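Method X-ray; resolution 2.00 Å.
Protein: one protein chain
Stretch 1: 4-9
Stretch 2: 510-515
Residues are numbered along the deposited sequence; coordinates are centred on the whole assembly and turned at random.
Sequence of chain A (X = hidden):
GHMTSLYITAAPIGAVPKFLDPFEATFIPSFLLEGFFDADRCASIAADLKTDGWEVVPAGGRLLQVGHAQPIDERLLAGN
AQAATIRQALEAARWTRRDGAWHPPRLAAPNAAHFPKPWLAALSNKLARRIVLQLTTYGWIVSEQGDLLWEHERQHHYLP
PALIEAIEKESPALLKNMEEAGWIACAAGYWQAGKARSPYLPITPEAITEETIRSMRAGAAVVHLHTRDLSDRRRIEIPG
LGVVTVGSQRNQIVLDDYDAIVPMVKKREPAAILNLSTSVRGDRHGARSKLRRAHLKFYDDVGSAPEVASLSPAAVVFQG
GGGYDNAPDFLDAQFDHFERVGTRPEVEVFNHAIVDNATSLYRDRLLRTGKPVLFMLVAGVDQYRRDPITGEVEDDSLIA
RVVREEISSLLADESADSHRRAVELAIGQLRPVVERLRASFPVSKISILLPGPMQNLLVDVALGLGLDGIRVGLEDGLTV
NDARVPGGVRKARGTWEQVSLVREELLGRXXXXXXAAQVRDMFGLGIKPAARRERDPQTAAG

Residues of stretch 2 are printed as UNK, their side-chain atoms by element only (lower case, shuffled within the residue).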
ATOM      1  N   THR A   4     -21.493  15.229  -5.948  1.00 70.34           N
ATOM      2  CA  THR A   4     -20.751  14.717  -7.096  1.00 63.09           C
ATOM      3  C   THR A   4     -20.964  13.208  -7.279  1.00 65.77           C
ATOM      4  O   THR A   4     -21.296  12.499  -6.322  1.00 67.07           O
ATOM      5  CB  THR A   4     -19.230  15.032  -6.985  1.00 58.39           C
ATOM      6  OG1 THR A   4     -18.753  14.707  -5.669  1.00 59.04           O
ATOM      7  CG2 THR A   4     -18.956  16.518  -7.263  1.00 50.32           C
ATOM      8  N   SER A   5     -20.817  12.734  -8.515  1.00 58.88           N
ATOM      9  CA  SER A   5     -20.648  11.309  -8.778  1.00 52.10           C
ATOM     10  C   SER A   5     -19.158  11.022  -8.628  1.00 46.91           C
ATOM     11  O   SER A   5     -18.337  11.920  -8.820  1.00 46.48           O
ATOM     12  CB  SER A   5     -21.103  10.950 -10.193  1.00 50.00           C
ATOM     13  OG  SER A   5     -22.512  10.989 -10.306  1.00 56.03           O
ATOM     14  N   LEU A   6     -18.800   9.791  -8.270  1.00 40.67           N
ATOM     15  CA  LEU A   6     -17.390   9.484  -8.021  1.00 39.25           C
ATOM     16  C   LEU A   6     -16.915   8.183  -8.657  1.00 36.47           C
ATOM     17  O   LEU A   6     -17.696   7.250  -8.873  1.00 34.75           O
ATOM     18  CB  LEU A   6     -17.091   9.464  -6.523  1.00 36.33           C
ATOM     19  CG  LEU A   6     -17.085  10.802  -5.787  1.00 41.23           C
ATOM     20  CD1 LEU A   6     -18.453  11.106  -5.207  1.00 44.67           C
ATOM     21  CD2 LEU A   6     -16.053  10.774  -4.687  1.00 33.66           C
ATOM     22  N   TYR A   7     -15.626   8.119  -8.967  1.00 31.14           N
ATOM     23  CA  TYR A   7     -15.059   6.849  -9.391  1.00 28.80           C
ATOM     24  C   TYR A   7     -14.007   6.401  -8.381  1.00 29.01           C
ATOM     25  O   TYR A   7     -13.327   7.226  -7.770  1.00 28.38           O
ATOM     26  CB  TYR A   7     -14.524   6.897 -10.830  1.00 28.17           C
ATOM     27  CG  TYR A   7     -13.383   7.863 -11.075  1.00 32.53           C
ATOM     28  CD1 TYR A   7     -12.063   7.426 -11.068  1.00 33.81           C
ATOM     29  CD2 TYR A   7     -13.628   9.206 -11.340  1.00 32.57           C
ATOM     30  CE1 TYR A   7     -11.010   8.311 -11.303  1.00 32.90           C
ATOM     31  CE2 TYR A   7     -12.591  10.094 -11.567  1.00 31.63           C
ATOM     32  CZ  TYR A   7     -11.284   9.639 -11.553  1.00 35.60           C
ATOM     33  OH  TYR A   7     -10.247  10.521 -11.786  1.00 39.06           O
ATOM     34  N   ILE A   8     -13.915   5.091  -8.180  1.00 30.49           N
ATOM     35  CA  ILE A   8     -12.954   4.539  -7.240  1.00 27.54           C
ATOM     36  C   ILE A   8     -11.765   4.047  -8.031  1.00 25.83           C
ATOM     37  O   ILE A   8     -11.921   3.319  -9.011  1.00 25.84           O
ATOM     38  CB  ILE A   8     -13.551   3.376  -6.412  1.00 24.38           C
ATOM     39  CG1 ILE A   8     -14.714   3.893  -5.550  1.00 26.86           C
ATOM     40  CG2 ILE A   8     -12.468   2.709  -5.532  1.00 21.10           C
ATOM     41  CD1 ILE A   8     -15.568   2.791  -4.895  1.00 31.17           C
ATOM     42  N   THR A   9     -10.577   4.481  -7.617  1.00 23.42           N
ATOM     43  CA  THR A   9      -9.344   3.886  -8.116  1.00 23.19           C
ATOM     44  C   THR A   9      -8.833   2.819  -7.145  1.00 22.60           C
ATOM     45  O   THR A   9      -8.667   3.079  -5.958  1.00 22.80           O
ATOM     46  CB  THR A   9      -8.241   4.956  -8.347  1.00 21.66           C
ATOM     47  OG1 THR A   9      -8.634   5.819  -9.429  1.00 21.74           O
ATOM     48  CG2 THR A   9      -6.906   4.275  -8.723  1.00 19.90           C
ATOM     49  N   UNK A 510     -25.371   8.939  -0.117  1.00 39.63           N
ATOM     50  CA  UNK A 510     -26.056   9.383  -1.314  1.00 44.63           C
ATOM     51  C   UNK A 510     -25.149   9.755  -2.472  1.00 47.70           C
ATOM     52  O   UNK A 510     -25.495  10.615  -3.279  1.00 46.21           O
ATOM     53  N   UNK A 511     -23.991   9.106  -2.570  1.00 44.64           N
ATOM     54  CA  UNK A 511     -23.137   9.301  -3.734  1.00 37.99           C
ATOM     55  C   UNK A 511     -23.397   8.210  -4.759  1.00 41.29           C
ATOM     56  O   UNK A 511     -23.808   7.103  -4.412  1.00 44.64           O
ATOM     57  c   UNK A 511     -21.658   9.335  -3.336  1.00 37.80           C
ATOM     58  N   UNK A 512     -23.167   8.536  -6.024  1.00 40.67           N
ATOM     59  CA  UNK A 512     -23.232   7.566  -7.107  1.00 44.11           C
ATOM     60  C   UNK A 512     -21.810   7.082  -7.420  1.00 45.22           C
ATOM     61  O   UNK A 512     -20.858   7.857  -7.326  1.00 40.22           O
ATOM     62  c   UNK A 512     -24.031   7.172  -9.478  1.00 45.34           C
ATOM     63  o   UNK A 512     -25.108   8.793  -8.042  1.00 57.27           O
ATOM     64  c   UNK A 512     -23.842   8.205  -8.370  1.00 47.88           C
ATOM     65  N   UNK A 513     -21.673   5.809  -7.780  1.00 44.19           N
ATOM     66  CA  UNK A 513     -20.381   5.239  -8.142  1.00 40.41           C
ATOM     67  C   UNK A 513     -20.361   4.919  -9.627  1.00 40.97           C
ATOM     68  O   UNK A 513     -21.134   4.088 -10.089  1.00 40.26           O
ATOM     69  c   UNK A 513     -20.222   4.140  -5.864  1.00 42.96           C
ATOM     70  c   UNK A 513     -20.102   3.933  -7.377  1.00 40.93           C
ATOM     71  c   UNK A 513     -18.725   3.386  -7.742  1.00 39.19           C
ATOM     72  c   UNK A 513     -19.232   5.129  -5.314  1.00 45.39           C
ATOM     73  N   UNK A 514     -19.462   5.563 -10.369  1.00 37.52           N
ATOM     74  CA  UNK A 514     -19.315   5.306 -11.802  1.00 33.23           C
ATOM     75  C   UNK A 514     -18.581   3.998 -12.091  1.00 34.92           C
ATOM     76  O   UNK A 514     -17.641   3.629 -11.379  1.00 36.06           O
ATOM     77  c   UNK A 514     -20.564   7.991 -12.744  1.00 40.31           C
ATOM     78  c   UNK A 514     -18.577   6.468 -12.464  1.00 36.05           C
ATOM     79  c   UNK A 514     -18.259   8.948 -12.636  1.00 39.97           C
ATOM     80  c   UNK A 514     -19.161   7.843 -12.145  1.00 38.56           C
ATOM     81  N   UNK A 515     -19.011   3.302 -13.137  1.00 35.16           N
ATOM     82  CA  UNK A 515     -18.370   2.065 -13.573  1.00 34.60           C
ATOM     83  C   UNK A 515     -17.232   2.375 -14.535  1.00 33.10           C
ATOM     84  O   UNK A 515     -17.114   3.500 -15.033  1.00 30.93           O
ATOM     85  o   UNK A 515     -19.664   1.877 -15.585  1.00 37.25           O
ATOM     86  c   UNK A 515     -19.341   1.198 -14.369  1.00 36.81           C
ATOM     87  c   UNK A 515     -20.617   0.922 -13.576  1.00 42.68           C
TER
HETATM   88  O   HOH W   1     -15.747   3.322  -9.473  1.00 27.36           O

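Position 510 has backbone atoms and nothing beyond CA, so it is Gly-510. Its phi of 71° is positive, a region that glycine enters more easily than residues bearing a CB, and nothing of stretch 1 lies within reach.

Position 511 carries a single carbon, CB, which identifies Ala-511. The CA-to-CB bond points toward stretch 1, and CB lies 4.1 Å from CD1 of Leu-6. A lone methyl group is enough here to give the leucine an apolar neighbour.

Position 512 has three side-chain atoms: a first carbon that carries one oxygen and one further carbon. Such a fork, with a hydroxyl and a methyl on CB, is threonine, Thr-512. Its CB is 3.6 Å from OG of Ser-5, a packing contact on the face of the sheet that these two residues share. Branching at CB suits the extended backbone, and the hydroxyl suits an exposed site.

Position 513 shows four carbons, forked at the first, with one arm two carbons long; this is Ile-513. Its side chain lies on the same face as that of Leu-6, and its CG2 comes within 4.3 Å of CD1 of Ile-8. Like its predecessor it is branched at CB, but here both arms are hydrocarbon and serve an apolar contact.

Position 514 also has four carbons, but the fork comes at the second, which distinguishes Leu-514 from its neighbour. CB points toward stretch 1 and lies 4.4 Å from CB of Tyr-7, while CD2 reaches to 3.9 Å from CB of Ser-5. The longer stem carries the branched methyls to that serine, and an apolar side chain fits this buried site.

Position 515 again has a first carbon bearing one oxygen and one carbon: Thr-515. It makes no contact with stretch 1. Standing just before a helix, it uses its hydroxyl to cap a backbone N just past the stretch.

The contact rests on a short parallel pairing centred on Leu-6. Its N donates to O of Thr-512 at 3.0 Å, and its O accepts from N of Leu-514 at 2.9 Å, so one residue bonds to the two that flank Ile-513, as parallel strands require. The same O lies 3.4 Å from CA of Ile-513 in a CA-H...O contact. Beyond this pair a water continues the link, accepting from N of Ile-8 at 2.9 Å and donating to O of Leu-514 at 2.7 Å. In all, 377 Å² is buried.

Stretch 2, residues 510-515: GATILT
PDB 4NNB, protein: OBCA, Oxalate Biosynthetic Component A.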